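Local coordinates for protein phosphatidylinositol-specific phospholipase C (Listeria monocytogenes, PDB 2PLC) that belongs to the bacterial phosphatidylinositol-specific phospholipase C family, whose X domain is built on a TIM-barrel type of fold, at residues I125-T133 / P143-L154. Numbering follows the deposited sequence.
Sequences IYKDYFYTT and PTLKDVRGKILL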
ATOM      1  N   ILE A 125      -7.843  11.962 -15.678  1.00 31.96           N
ATOM      2  CA  ILE A 125      -9.294  11.802 -15.691  1.00 30.11           C
ATOM      3  C   ILE A 125      -9.841  11.799 -14.262  1.00 29.68           C
ATOM      4  O   ILE A 125     -10.957  12.253 -14.006  1.00 26.24           O
ATOM      5  CB  ILE A 125      -9.688  10.474 -16.399  1.00 33.52           C
ATOM      6  CG1 ILE A 125      -9.304  10.545 -17.871  1.00 38.64           C
ATOM      7  CG2 ILE A 125     -11.164  10.189 -16.260  1.00 32.21           C
ATOM      8  CD1 ILE A 125      -9.717  11.842 -18.539  1.00 38.85           C
ATOM      9  N   TYR A 126      -9.030  11.299 -13.335  1.00 28.87           N
ATOM     10  CA  TYR A 126      -9.416  11.205 -11.932  1.00 28.00           C
ATOM     11  C   TYR A 126      -8.619  12.141 -11.033  1.00 27.24           C
ATOM     12  O   TYR A 126      -8.520  11.904  -9.830  1.00 30.23           O
ATOM     13  CB  TYR A 126      -9.229   9.764 -11.450  1.00 25.47           C
ATOM     14  CG  TYR A 126     -10.107   8.762 -12.161  1.00 26.29           C
ATOM     15  CD1 TYR A 126     -11.451   8.625 -11.819  1.00 27.64           C
ATOM     16  CD2 TYR A 126      -9.593   7.941 -13.163  1.00 24.30           C
ATOM     17  CE1 TYR A 126     -12.262   7.694 -12.451  1.00 23.41           C
ATOM     18  CE2 TYR A 126     -10.399   7.004 -13.803  1.00 22.91           C
ATOM     19  CZ  TYR A 126     -11.730   6.888 -13.437  1.00 16.21           C
ATOM     20  OH  TYR A 126     -12.533   5.950 -14.036  1.00 26.17           O
ATOM     21  N   LYS A 127      -8.101  13.227 -11.601  1.00 25.70           N
ATOM     22  CA  LYS A 127      -7.293  14.184 -10.846  1.00 29.18           C
ATOM     23  C   LYS A 127      -7.931  14.752  -9.572  1.00 28.45           C
ATOM     24  O   LYS A 127      -7.222  15.096  -8.624  1.00 34.01           O
ATOM     25  CB  LYS A 127      -6.797  15.313 -11.753  1.00 28.47           C
ATOM     26  CG  LYS A 127      -7.884  16.171 -12.357  1.00 36.18           C
ATOM     27  CD  LYS A 127      -7.277  17.205 -13.292  1.00 46.91           C
ATOM     28  CE  LYS A 127      -8.328  18.184 -13.778  1.00 54.25           C
ATOM     29  NZ  LYS A 127      -8.946  18.937 -12.648  1.00 62.18           N
ATOM     30  N   ASP A 128      -9.258  14.821  -9.528  1.00 31.19           N
ATOM     31  CA  ASP A 128      -9.939  15.335  -8.342  1.00 33.45           C
ATOM     32  C   ASP A 128      -9.833  14.375  -7.160  1.00 31.32           C
ATOM     33  O   ASP A 128     -10.169  14.736  -6.030  1.00 36.35           O
ATOM     34  CB  ASP A 128     -11.412  15.635  -8.640  1.00 46.45           C
ATOM     35  CG  ASP A 128     -11.596  16.854  -9.531  1.00 54.60           C
ATOM     36  OD1 ASP A 128     -10.780  17.798  -9.444  1.00 60.33           O
ATOM     37  OD2 ASP A 128     -12.568  16.871 -10.314  1.00 63.67           O
ATOM     38  N   TYR A 129      -9.370  13.153  -7.426  1.00 27.36           N
ATOM     39  CA  TYR A 129      -9.218  12.139  -6.384  1.00 20.92           C
ATOM     40  C   TYR A 129      -7.757  11.912  -6.015  1.00 25.67           C
ATOM     41  O   TYR A 129      -7.437  10.996  -5.257  1.00 26.50           O
ATOM     42  CB  TYR A 129      -9.862  10.820  -6.808  1.00 23.13           C
ATOM     43  CG  TYR A 129     -11.370  10.877  -6.892  1.00 22.85           C
ATOM     44  CD1 TYR A 129     -12.155  10.658  -5.763  1.00 23.68           C
ATOM     45  CD2 TYR A 129     -12.011  11.149  -8.103  1.00 27.91           C
ATOM     46  CE1 TYR A 129     -13.546  10.709  -5.831  1.00 24.20           C
ATOM     47  CE2 TYR A 129     -13.403  11.204  -8.184  1.00 27.08           C
ATOM     48  CZ  TYR A 129     -14.162  10.979  -7.043  1.00 26.85           C
ATOM     49  OH  TYR A 129     -15.537  11.002  -7.121  1.00 35.01           O
ATOM     50  N   PHE A 130      -6.874  12.750  -6.547  1.00 26.05           N
ATOM     51  CA  PHE A 130      -5.449  12.636  -6.259  1.00 30.11           C
ATOM     52  C   PHE A 130      -4.895  13.809  -5.460  1.00 32.98           C
ATOM     53  O   PHE A 130      -5.199  14.968  -5.756  1.00 33.25           O
ATOM     54  CB  PHE A 130      -4.649  12.488  -7.561  1.00 29.61           C
ATOM     55  CG  PHE A 130      -4.637  11.091  -8.102  1.00 28.93           C
ATOM     56  CD1 PHE A 130      -5.678  10.631  -8.899  1.00 29.08           C
ATOM     57  CD2 PHE A 130      -3.602  10.220  -7.778  1.00 29.23           C
ATOM     58  CE1 PHE A 130      -5.695   9.319  -9.364  1.00 29.72           C
ATOM     59  CE2 PHE A 130      -3.608   8.909  -8.236  1.00 32.08           C
ATOM     60  CZ  PHE A 130      -4.659   8.457  -9.031  1.00 30.51           C
ATOM     61  N   TYR A 131      -4.119  13.504  -4.421  1.00 32.46           N
ATOM     62  CA  TYR A 131      -3.485  14.544  -3.623  1.00 29.96           C
ATOM     63  C   TYR A 131      -2.404  15.109  -4.527  1.00 33.07           C
ATOM     64  O   TYR A 131      -1.510  14.384  -4.971  1.00 26.10           O
ATOM     65  CB  TYR A 131      -2.842  13.977  -2.361  1.00 28.15           C
ATOM     66  CG  TYR A 131      -1.896  14.946  -1.674  1.00 25.13           C
ATOM     67  CD1 TYR A 131      -2.379  16.028  -0.942  1.00 26.25           C
ATOM     68  CD2 TYR A 131      -0.516  14.765  -1.747  1.00 26.03           C
ATOM     69  CE1 TYR A 131      -1.506  16.905  -0.298  1.00 23.13           C
ATOM     70  CE2 TYR A 131       0.358  15.629  -1.111  1.00 25.43           C
ATOM     71  CZ  TYR A 131      -0.139  16.694  -0.387  1.00 26.56           C
ATOM     72  OH  TYR A 131       0.740  17.533   0.258  1.00 31.24           O
ATOM     73  N   THR A 132      -2.462  16.410  -4.762  1.00 38.48           N
ATOM     74  CA  THR A 132      -1.504  17.029  -5.647  1.00 42.06           C
ATOM     75  C   THR A 132      -0.953  18.348  -5.111  1.00 40.00           C
ATOM     76  O   THR A 132      -1.620  19.049  -4.354  1.00 41.80           O
ATOM     77  CB  THR A 132      -2.149  17.214  -7.032  1.00 39.47           C
ATOM     78  OG1 THR A 132      -1.142  17.560  -7.985  1.00 61.99           O
ATOM     79  CG2 THR A 132      -3.234  18.290  -6.991  1.00 38.43           C
ATOM     80  N   THR A 133       0.294  18.641  -5.468  1.00 44.68           N
ATOM     81  CA  THR A 133       0.974  19.870  -5.055  1.00 47.71           C
ATOM     82  C   THR A 133       1.642  20.495  -6.283  1.00 53.85           C
ATOM     83  O   THR A 133       1.777  19.839  -7.316  1.00 53.38           O
ATOM     84  CB  THR A 133       2.069  19.590  -3.991  1.00 43.44           C
ATOM     85  OG1 THR A 133       3.069  18.722  -4.543  1.00 41.81           O
ATOM     86  CG2 THR A 133       1.466  18.961  -2.742  1.00 37.31           C
ATOM     87  N   PRO A 143       1.685  14.846   4.381  1.00 35.13           N
ATOM     88  CA  PRO A 143       0.443  15.563   4.688  1.00 28.80           C
ATOM     89  C   PRO A 143      -0.370  15.038   5.860  1.00 29.36           C
ATOM     90  O   PRO A 143      -0.183  13.911   6.314  1.00 28.35           O
ATOM     91  CB  PRO A 143      -0.344  15.438   3.390  1.00 32.67           C
ATOM     92  CG  PRO A 143       0.057  14.091   2.900  1.00 33.54           C
ATOM     93  CD  PRO A 143       1.554  14.113   3.109  1.00 35.24           C
ATOM     94  N   THR A 144      -1.269  15.888   6.342  1.00 30.89           N
ATOM     95  CA  THR A 144      -2.162  15.551   7.438  1.00 33.49           C
ATOM     96  C   THR A 144      -3.451  15.036   6.810  1.00 30.63           C
ATOM     97  O   THR A 144      -3.675  15.214   5.612  1.00 29.52           O
ATOM     98  CB  THR A 144      -2.472  16.781   8.333  1.00 37.04           C
ATOM     99  OG1 THR A 144      -3.147  17.788   7.569  1.00 39.58           O
ATOM    100  CG2 THR A 144      -1.186  17.364   8.884  1.00 38.89           C
ATOM    101  N   LEU A 145      -4.289  14.393   7.615  1.00 28.20           N
ATOM    102  CA  LEU A 145      -5.547  13.849   7.126  1.00 33.26           C
ATOM    103  C   LEU A 145      -6.447  14.905   6.500  1.00 37.84           C
ATOM    104  O   LEU A 145      -7.294  14.591   5.664  1.00 39.88           O
ATOM    105  CB  LEU A 145      -6.297  13.146   8.254  1.00 29.23           C
ATOM    106  CG  LEU A 145      -5.783  11.783   8.709  1.00 28.43           C
ATOM    107  CD1 LEU A 145      -6.689  11.256   9.792  1.00 23.86           C
ATOM    108  CD2 LEU A 145      -5.778  10.820   7.540  1.00 34.32           C
ATOM    109  N   LYS A 146      -6.257  16.156   6.898  1.00 36.39           N
ATOM    110  CA  LYS A 146      -7.068  17.240   6.372  1.00 37.09           C
ATOM    111  C   LYS A 146      -6.836  17.389   4.868  1.00 39.41           C
ATOM    112  O   LYS A 146      -7.792  17.446   4.091  1.00 44.34           O
ATOM    113  CB  LYS A 146      -6.746  18.542   7.114  1.00 43.76           C
ATOM    114  CG  LYS A 146      -7.854  19.588   7.079  1.00 47.85           C
ATOM    115  CD  LYS A 146      -7.701  20.556   5.908  1.00 61.73           C
ATOM    116  CE  LYS A 146      -6.908  21.814   6.287  1.00 68.84           C
ATOM    117  NZ  LYS A 146      -5.523  21.552   6.794  1.00 72.51           N
ATOM    118  N   ASP A 147      -5.567  17.369   4.464  1.00 39.50           N
ATOM    119  CA  ASP A 147      -5.173  17.523   3.060  1.00 37.36           C
ATOM    120  C   ASP A 147      -5.459  16.334   2.137  1.00 36.60           C
ATOM    121  O   ASP A 147      -5.528  16.498   0.916  1.00 33.13           O
ATOM    122  CB  ASP A 147      -3.681  17.864   2.974  1.00 44.00           C
ATOM    123  CG  ASP A 147      -3.311  19.086   3.797  1.00 47.86           C
ATOM    124  OD1 ASP A 147      -3.890  20.167   3.553  1.00 51.32           O
ATOM    125  OD2 ASP A 147      -2.443  18.961   4.689  1.00 55.45           O
ATOM    126  N   VAL A 148      -5.613  15.146   2.716  1.00 32.10           N
ATOM    127  CA  VAL A 148      -5.860  13.936   1.935  1.00 29.70           C
ATOM    128  C   VAL A 148      -7.251  13.320   2.101  1.00 29.17           C
ATOM    129  O   VAL A 148      -7.453  12.158   1.757  1.00 32.24           O
ATOM    130  CB  VAL A 148      -4.789  12.847   2.234  1.00 22.62           C
ATOM    131  CG1 VAL A 148      -3.428  13.273   1.707  1.00 22.40           C
ATOM    132  CG2 VAL A 148      -4.710  12.573   3.729  1.00 29.36           C
ATOM    133  N   ARG A 149      -8.212  14.082   2.618  1.00 27.69           N
ATOM    134  CA  ARG A 149      -9.565  13.548   2.786  1.00 30.99           C
ATOM    135  C   ARG A 149     -10.172  13.185   1.422  1.00 36.10           C
ATOM    136  O   ARG A 149     -10.207  14.012   0.502  1.00 40.85           O
ATOM    137  CB  ARG A 149     -10.471  14.550   3.513  1.00 31.68           C
ATOM    138  CG  ARG A 149     -10.161  14.760   4.992  1.00 22.03           C
ATOM    139  CD  ARG A 149     -10.328  13.489   5.817  1.00 26.60           C
ATOM    140  NE  ARG A 149     -10.226  13.758   7.252  1.00 31.04           N
ATOM    141  CZ  ARG A 149     -10.154  12.829   8.203  1.00 33.63           C
ATOM    142  NH1 ARG A 149     -10.168  11.539   7.896  1.00 37.77           N
ATOM    143  NH2 ARG A 149     -10.069  13.189   9.475  1.00 33.98           N
ATOM    144  N   GLY A 150     -10.618  11.936   1.294  1.00 33.35           N
ATOM    145  CA  GLY A 150     -11.213  11.467   0.055  1.00 28.26           C
ATOM    146  C   GLY A 150     -10.264  11.478  -1.130  1.00 29.33           C
ATOM    147  O   GLY A 150     -10.708  11.577  -2.277  1.00 27.48           O
ATOM    148  N   LYS A 151      -8.964  11.363  -0.866  1.00 20.23           N
ATOM    149  CA  LYS A 151      -7.974  11.377  -1.938  1.00 22.84           C
ATOM    150  C   LYS A 151      -6.987  10.220  -1.924  1.00 24.17           C
ATOM    151  O   LYS A 151      -6.910   9.460  -0.960  1.00 23.48           O
ATOM    152  CB  LYS A 151      -7.225  12.713  -1.952  1.00 24.45           C
ATOM    153  CG  LYS A 151      -8.017  13.834  -2.605  1.00 33.22           C
ATOM    154  CD  LYS A 151      -7.359  15.185  -2.394  1.00 40.35           C
ATOM    155  CE  LYS A 151      -7.964  16.246  -3.307  1.00 46.39           C
ATOM    156  NZ  LYS A 151      -9.444  16.343  -3.163  1.00 46.74           N
ATOM    157  N   ILE A 152      -6.244  10.096  -3.021  1.00 22.37           N
ATOM    158  CA  ILE A 152      -5.247   9.052  -3.190  1.00 20.63           C
ATOM    159  C   ILE A 152      -3.858   9.665  -3.091  1.00 21.13           C
ATOM    160  O   ILE A 152      -3.581  10.681  -3.718  1.00 23.28           O
ATOM    161  CB  ILE A 152      -5.362   8.379  -4.592  1.00 17.23           C
ATOM    162  CG1 ILE A 152      -6.705   7.666  -4.735  1.00 27.21           C
ATOM    163  CG2 ILE A 152      -4.221   7.386  -4.819  1.00 14.65           C
ATOM    164  CD1 ILE A 152      -6.952   7.104  -6.123  1.00 26.95           C
ATOM    165  N   LEU A 153      -3.008   9.079  -2.254  1.00 21.25           N
ATOM    166  CA  LEU A 153      -1.632   9.534  -2.130  1.00 16.53           C
ATOM    167  C   LEU A 153      -0.843   8.567  -3.008  1.00 14.08           C
ATOM    168  O   LEU A 153      -0.630   7.421  -2.636  1.00 13.18           O
ATOM    169  CB  LEU A 153      -1.151   9.458  -0.676  1.00 15.75           C
ATOM    170  CG  LEU A 153       0.333   9.807  -0.494  1.00 18.81           C
ATOM    171  CD1 LEU A 153       0.639  11.147  -1.158  1.00 23.69           C
ATOM    172  CD2 LEU A 153       0.697   9.842   0.970  1.00 23.22           C
ATOM    173  N   LEU A 154      -0.432   9.024  -4.183  1.00 17.00           N
ATOM    174  CA  LEU A 154       0.308   8.186  -5.124  1.00 15.08           C
ATOM    175  C   LEU A 154       1.803   8.058  -4.841  1.00 21.63           C
ATOM    176  O   LEU A 154       2.481   9.044  -4.564  1.00 25.56           O
ATOM    177  CB  LEU A 154       0.107   8.713  -6.552  1.00  6.24           C
ATOM    178  CG  LEU A 154       0.741   7.941  -7.715  1.00 15.13           C
ATOM    179  CD1 LEU A 154       0.067   6.596  -7.867  1.00 10.85           C
ATOM    180  CD2 LEU A 154       0.603   8.734  -9.008  1.00  7.25           C
TER
HETATM  181  O   HOH W   1     -11.893  13.731  -3.840  1.00 56.07           O
HETATM  182  O   HOH W   2      -1.338  11.496  -5.036  1.00 27.99           O
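Phe130 and Ile152 pair their backbones in a single parallel beta bridge, where the chain leaving the 3-10 turn 127-129 meets strand 152-157 at Ile152 in the TIM-barrel-type X domain. Two bonds make the bridge, both on Ile152: its N donates to Tyr129 O at 2.7 Å, and its O receives Tyr131 N at 3.0 Å in a nearly straight bond (177° at the hydrogen).

The Phe130 and Ile152 side chains then run side by side. Ile152 CB sits over one face of the Phe130 ring, displaced toward its rim, in a CH-pi contact 4.3 Å from the centroid, while CG2 touches ring atom CE2. Leu154 CB comes in at the ring's edge. Phe171 of strand 169-174 also packs on Phe130.

Tyr131 buries the most surface. Its CG is anti to the backbone N (chi1 166°), which lays the ring alongside Leu153 and against the turn region of 143-154. Pro143 CG lies over one face of the Tyr131 ring, toward its rim, and Pro143 CB is 4.0 Å from Tyr131 CZ; Val148 CG1 meets Tyr131 CD1, and Leu153 CD1 touches Tyr131 CD2 at 3.8 Å.

Past the bridge the two chains diverge, and a water spans them. It accepts from Leu154 N (2.8 Å) and donates to Tyr131 O and Ile152 O, so Ile152 O receives a second hydrogen bond, 2.7 Å from the water oxygen.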